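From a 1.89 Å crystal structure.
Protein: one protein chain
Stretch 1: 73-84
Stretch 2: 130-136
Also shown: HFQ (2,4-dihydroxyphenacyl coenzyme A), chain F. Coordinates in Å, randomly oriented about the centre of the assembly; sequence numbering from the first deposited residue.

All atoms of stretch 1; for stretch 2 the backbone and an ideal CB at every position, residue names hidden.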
# COMPACT_ATOMS: atom_id res chain seq x y z
N CYS A 73 1.31 -4.06 -21.15
CA CYS A 73 2.19 -5.02 -21.81
C CYS A 73 1.50 -6.35 -22.13
O CYS A 73 2.16 -7.31 -22.53
CB CYS A 73 3.46 -5.25 -20.98
SG CYS A 73 4.50 -3.77 -20.94
N THR A 74 0.19 -6.40 -21.96
CA THR A 74 -0.59 -7.54 -22.44
C THR A 74 -1.48 -7.08 -23.59
O THR A 74 -1.49 -5.90 -23.94
CB THR A 74 -1.45 -8.17 -21.34
OG1 THR A 74 -2.40 -7.20 -20.86
CG2 THR A 74 -0.58 -8.67 -20.17
N GLU A 75 -2.24 -8.00 -24.17
CA GLU A 75 -3.10 -7.60 -25.28
C GLU A 75 -4.47 -8.27 -25.23
O GLU A 75 -4.65 -9.28 -24.54
CB GLU A 75 -2.43 -7.89 -26.61
CG GLU A 75 -2.04 -9.33 -26.81
CD GLU A 75 -1.07 -9.48 -27.96
OE1 GLU A 75 -1.15 -8.66 -28.91
OE2 GLU A 75 -0.21 -10.39 -27.92
N GLY A 76 -5.42 -7.69 -25.96
CA GLY A 76 -6.77 -8.22 -26.02
C GLY A 76 -7.37 -8.40 -24.64
O GLY A 76 -7.36 -7.49 -23.81
N GLU A 77 -7.90 -9.59 -24.37
CA GLU A 77 -8.62 -9.76 -23.12
C GLU A 77 -7.80 -10.30 -21.95
O GLU A 77 -8.36 -10.64 -20.90
CB GLU A 77 -9.85 -10.62 -23.33
CG GLU A 77 -11.04 -9.97 -22.71
CD GLU A 77 -11.54 -8.77 -23.47
OE1 GLU A 77 -12.26 -7.96 -22.87
OE2 GLU A 77 -11.21 -8.65 -24.68
N GLN A 78 -6.50 -10.36 -22.12
CA GLN A 78 -5.63 -10.68 -21.00
C GLN A 78 -5.84 -9.67 -19.88
O GLN A 78 -6.10 -8.48 -20.13
CB GLN A 78 -4.17 -10.66 -21.45
CG GLN A 78 -3.82 -11.71 -22.45
CD GLN A 78 -2.33 -11.75 -22.70
OE1 GLN A 78 -1.75 -10.78 -23.18
NE2 GLN A 78 -1.70 -12.87 -22.36
N LYS A 79 -5.75 -10.15 -18.64
CA LYS A 79 -5.79 -9.27 -17.48
C LYS A 79 -4.48 -9.41 -16.71
O LYS A 79 -3.75 -10.39 -16.86
CB LYS A 79 -6.94 -9.63 -16.54
CG LYS A 79 -8.27 -9.93 -17.21
CD LYS A 79 -9.23 -10.49 -16.17
CE LYS A 79 -10.43 -11.21 -16.79
NZ LYS A 79 -11.60 -10.31 -16.97
N VAL A 80 -4.19 -8.42 -15.87
CA VAL A 80 -3.00 -8.42 -15.04
C VAL A 80 -3.46 -8.11 -13.63
O VAL A 80 -4.26 -7.19 -13.43
CB VAL A 80 -2.02 -7.35 -15.55
CG1 VAL A 80 -0.88 -7.13 -14.55
CG2 VAL A 80 -1.45 -7.78 -16.89
N VAL A 81 -3.01 -8.91 -12.66
CA VAL A 81 -3.26 -8.61 -11.25
C VAL A 81 -1.94 -8.61 -10.48
O VAL A 81 -1.00 -9.29 -10.87
CB VAL A 81 -4.22 -9.63 -10.60
CG1 VAL A 81 -5.61 -9.57 -11.25
CG2 VAL A 81 -3.63 -11.04 -10.68
N GLY A 82 -1.88 -7.85 -9.39
CA GLY A 82 -0.72 -7.87 -8.53
C GLY A 82 -0.65 -9.19 -7.78
O GLY A 82 -1.65 -9.64 -7.19
N LEU A 83 0.52 -9.83 -7.79
CA LEU A 83 0.69 -11.10 -7.10
C LEU A 83 1.47 -10.93 -5.80
O LEU A 83 1.11 -11.48 -4.75
CB LEU A 83 1.41 -12.10 -8.03
CG LEU A 83 1.62 -13.48 -7.41
CD1 LEU A 83 0.30 -14.20 -7.18
CD2 LEU A 83 2.56 -14.34 -8.27
N GLU A 84 2.56 -10.17 -5.87
CA GLU A 84 3.39 -9.92 -4.70
C GLU A 84 3.97 -8.54 -4.80
O GLU A 84 4.42 -8.13 -5.87
CB GLU A 84 4.53 -10.95 -4.61
CG GLU A 84 5.13 -11.09 -3.20
CD GLU A 84 6.28 -10.12 -2.92
OE1 GLU A 84 6.74 -9.43 -3.87
OE2 GLU A 84 6.73 -10.05 -1.75
N UNK A 130 9.27 -3.30 -5.59
CA UNK A 130 9.26 -4.31 -6.65
C UNK A 130 7.91 -5.00 -6.64
O UNK A 130 7.39 -5.36 -5.58
CB UNK A 130 10.39 -5.32 -6.47
N UNK A 131 7.32 -5.18 -7.82
CA UNK A 131 5.98 -5.75 -7.94
C UNK A 131 6.03 -6.90 -8.89
O UNK A 131 6.60 -6.80 -9.98
CB UNK A 131 4.96 -4.71 -8.41
N UNK A 132 5.43 -8.02 -8.47
CA UNK A 132 5.30 -9.18 -9.34
C UNK A 132 3.83 -9.29 -9.71
O UNK A 132 2.95 -9.29 -8.83
CB UNK A 132 5.81 -10.46 -8.67
N UNK A 133 3.56 -9.37 -11.01
CA UNK A 133 2.18 -9.54 -11.46
C UNK A 133 1.94 -10.94 -12.00
O UNK A 133 2.88 -11.67 -12.33
CB UNK A 133 1.84 -8.50 -12.53
N UNK A 134 0.66 -11.30 -12.10
CA UNK A 134 0.24 -12.53 -12.76
C UNK A 134 -0.66 -12.14 -13.92
O UNK A 134 -1.54 -11.28 -13.78
CB UNK A 134 -0.47 -13.48 -11.79
N UNK A 135 -0.40 -12.75 -15.08
CA UNK A 135 -1.19 -12.50 -16.27
C UNK A 135 -2.28 -13.56 -16.35
O UNK A 135 -1.99 -14.75 -16.37
CB UNK A 135 -0.32 -12.50 -17.53
N UNK A 136 -3.54 -13.12 -16.39
CA UNK A 136 -4.66 -14.06 -16.36
C UNK A 136 -5.45 -14.07 -17.66
O UNK A 136 -6.06 -15.10 -18.02
OXT UNK A 136 -5.50 -13.08 -18.39
CB UNK A 136 -5.59 -13.72 -15.20
CB HFQ F . -3.41 -5.11 -8.79
N1A HFQ F . -9.56 -15.63 -12.72
O1A HFQ F . -5.62 -21.87 -6.54
P1A HFQ F . -5.63 -20.47 -5.89
C1B HFQ F . -3.90 -3.65 -8.53
O1B HFQ F . -4.15 -3.30 -7.33
C1D HFQ F . -9.35 -18.07 -8.44
S1P HFQ F . -4.77 -6.26 -8.80
C2A HFQ F . -10.26 -15.44 -11.59
O2A HFQ F . -5.90 -20.59 -4.38
P2A HFQ F . -3.67 -19.46 -7.55
C2B HFQ F . -4.10 -2.69 -9.63
O2B HFQ F . -4.60 0.17 -12.61
C2D HFQ F . -9.31 -19.44 -8.10
O2D HFQ F . -10.37 -20.19 -8.70
C2P HFQ F . -5.37 -6.40 -7.13
N3A HFQ F . -10.06 -16.22 -10.51
O3A HFQ F . -4.25 -19.77 -6.10
C3B HFQ F . -4.00 -1.32 -9.32
O3B HFQ F . -4.47 -4.42 -11.31
C3D HFQ F . -9.52 -19.40 -6.68
O3D HFQ F . -10.92 -19.05 -6.49
P3D HFQ F . -11.97 -20.07 -5.74
C3P HFQ F . -4.54 -7.20 -6.18
C4A HFQ F . -9.13 -17.21 -10.55
O4A HFQ F . -2.21 -19.45 -7.48
C4B HFQ F . -4.17 -0.39 -10.31
C4D HFQ F . -8.75 -18.27 -6.25
O4D HFQ F . -8.57 -17.44 -7.43
N4P HFQ F . -4.21 -8.48 -6.58
C5A HFQ F . -8.38 -17.44 -11.70
O5A HFQ F . -4.09 -20.52 -8.57
C5B HFQ F . -4.44 -0.79 -11.62
C5D HFQ F . -7.44 -18.73 -5.75
O5D HFQ F . -6.73 -19.59 -6.56
C5P HFQ F . -5.19 -9.50 -6.66
O5P HFQ F . -6.41 -9.27 -6.34
C6A HFQ F . -8.62 -16.60 -12.82
N6A HFQ F . -7.87 -16.77 -14.04
O6A HFQ F . -4.25 -18.08 -7.96
C6B HFQ F . -4.54 -2.15 -11.94
C6P HFQ F . -4.81 -10.90 -7.11
N7A HFQ F . -7.54 -18.48 -11.43
O7A HFQ F . -12.63 -21.02 -6.87
C7B HFQ F . -4.37 -3.09 -10.96
C7P HFQ F . -5.23 -11.93 -6.05
C8A HFQ F . -7.75 -18.91 -10.17
O8A HFQ F . -11.28 -20.89 -4.76
N8P HFQ F . -4.67 -13.26 -6.21
N9A HFQ F . -8.73 -18.14 -9.65
O9A HFQ F . -13.06 -19.24 -5.06
C9P HFQ F . -5.34 -14.20 -7.11
O9P HFQ F . -6.32 -13.86 -7.68
CAP HFQ F . -4.73 -15.58 -7.25
OAP HFQ F . -3.59 -15.68 -6.45
CBP HFQ F . -4.33 -15.87 -8.70
CCP HFQ F . -3.56 -17.12 -8.66
CDP HFQ F . -5.60 -16.05 -9.55
CEP HFQ F . -3.50 -14.76 -9.22

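The two stretches pair as antiparallel strands, so stretch 2 is best read against the backbone of stretch 1, which supplies most of the hydrogen bonds whatever the side chains may be.

Position 130 has extended backbone angles, and its CB points sideways with nothing of stretch 1 within 5.5 Å. Almost any residue tolerant of a strand would fit, long polar ones included. It is Arg130, whose side chain makes no close contact with stretch 1.

At position 131 the CB also points sideways, 4.3 Å from Glu84 O, but Gly82 lies nearby and leaves room where a side chain would otherwise stand. A branched or long apolar residue could bend into that space. The residue is Leu131: its end comes nearer than its CB, with CD1 4.1 Å from Gly82 CA and 3.5 Å from Glu84 O.

Position 132 sits at a beta bulge, where one residue of this strand faces two of the other. Its carbonyl oxygen accepts from both Leu83 N (2.7 Å) and Glu84 N (3.1 Å), while its own N donates to Glu84 O at 2.8 Å. The CB shares a face with the Glu84 side chain and lies 4.7 Å from Leu83 CB. A beta-branched residue suits the extended backbone, and a polar group would be welcome beside a carboxylate. Thr132 answers both demands: CG2 comes 4.3 Å from Leu83 CD2, and a water lies 2.6 Å from both Thr132 OG1 and Glu84 OE1 and links the two side chains.

Position 133 pairs with Gly82 without hydrogen bonds between them; its CA approaches Val81 O at 3.2 Å in a CA-H...O contact. The CB points sideways, with Val80 CG1 close by, so valine, isoleucine or threonine would all be reasonable. Thr133 is found, its CB 3.6 Å from Val80 CG1, while its hydroxyl is hydrogen-bonded elsewhere in the structure.

Position 134 forms a hydrogen-bonded pair with Val81: Val81 N to the oxygen of 134 is 3.0 Å, and the N of 134 to Val81 O is 2.9 Å. Its CB has Val81 CG2 at 4.1 Å and Leu83 CB at 4.4 Å, an apolar setting that a small residue already fills with contacts. Ala134 makes both with its single methyl.

At position 135 the CB shares a face with Val80 and lies 4.7 Å from Thr74 CG2. A branched aliphatic residue could spread over these groups. Ile135 places CG2 4.0 Å from Thr74 CG2 and 3.6 Å from Gln78 NE2, and CG1 4.4 Å from Val80 CG2.

Position 136 ends the chain. Its N donates to Lys79 O at 2.8 Å, and its OXT accepts from Lys79 N at 3.0 Å, so the terminal carboxylate extends the ladder. The CB points sideways, and an apolar side chain could reach Val81. Leu136 does so, with CD1 4.0 Å from Val81 CG2.

Stretch 2 130-136: RLTTAIL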
# COMPACT_ATOMS: atom_id res chain seq x y z
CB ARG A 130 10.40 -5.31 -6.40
CG ARG A 130 10.65 -6.30 -7.51
CD ARG A 130 11.94 -7.08 -7.20
NE ARG A 130 11.82 -7.89 -5.98
CZ ARG A 130 12.53 -7.72 -4.87
NH1 ARG A 130 12.34 -8.52 -3.84
NH2 ARG A 130 13.43 -6.76 -4.79
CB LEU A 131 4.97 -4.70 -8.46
CG LEU A 131 3.64 -5.24 -9.00
CD1 LEU A 131 2.73 -5.81 -7.90
CD2 LEU A 131 2.88 -4.20 -9.85
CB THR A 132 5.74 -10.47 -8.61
OG1 THR A 132 7.10 -10.34 -8.16
CG2 THR A 132 5.64 -11.67 -9.55
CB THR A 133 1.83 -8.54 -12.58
OG1 THR A 133 2.66 -8.80 -13.72
CG2 THR A 133 2.03 -7.09 -12.11
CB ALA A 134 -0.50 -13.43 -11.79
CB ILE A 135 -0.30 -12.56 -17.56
CG1 ILE A 135 0.82 -11.52 -17.48
CG2 ILE A 135 -1.16 -12.38 -18.82
CD1 ILE A 135 1.85 -11.61 -18.62
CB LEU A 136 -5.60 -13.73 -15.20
CG LEU A 136 -4.96 -13.69 -13.81
CD1 LEU A 136 -6.01 -13.45 -12.76
CD2 LEU A 136 -4.22 -14.98 -13.52
O HOH W 1 -8.27 -13.00 -19.30
O HOH W 2 7.58 -8.62 -6.23
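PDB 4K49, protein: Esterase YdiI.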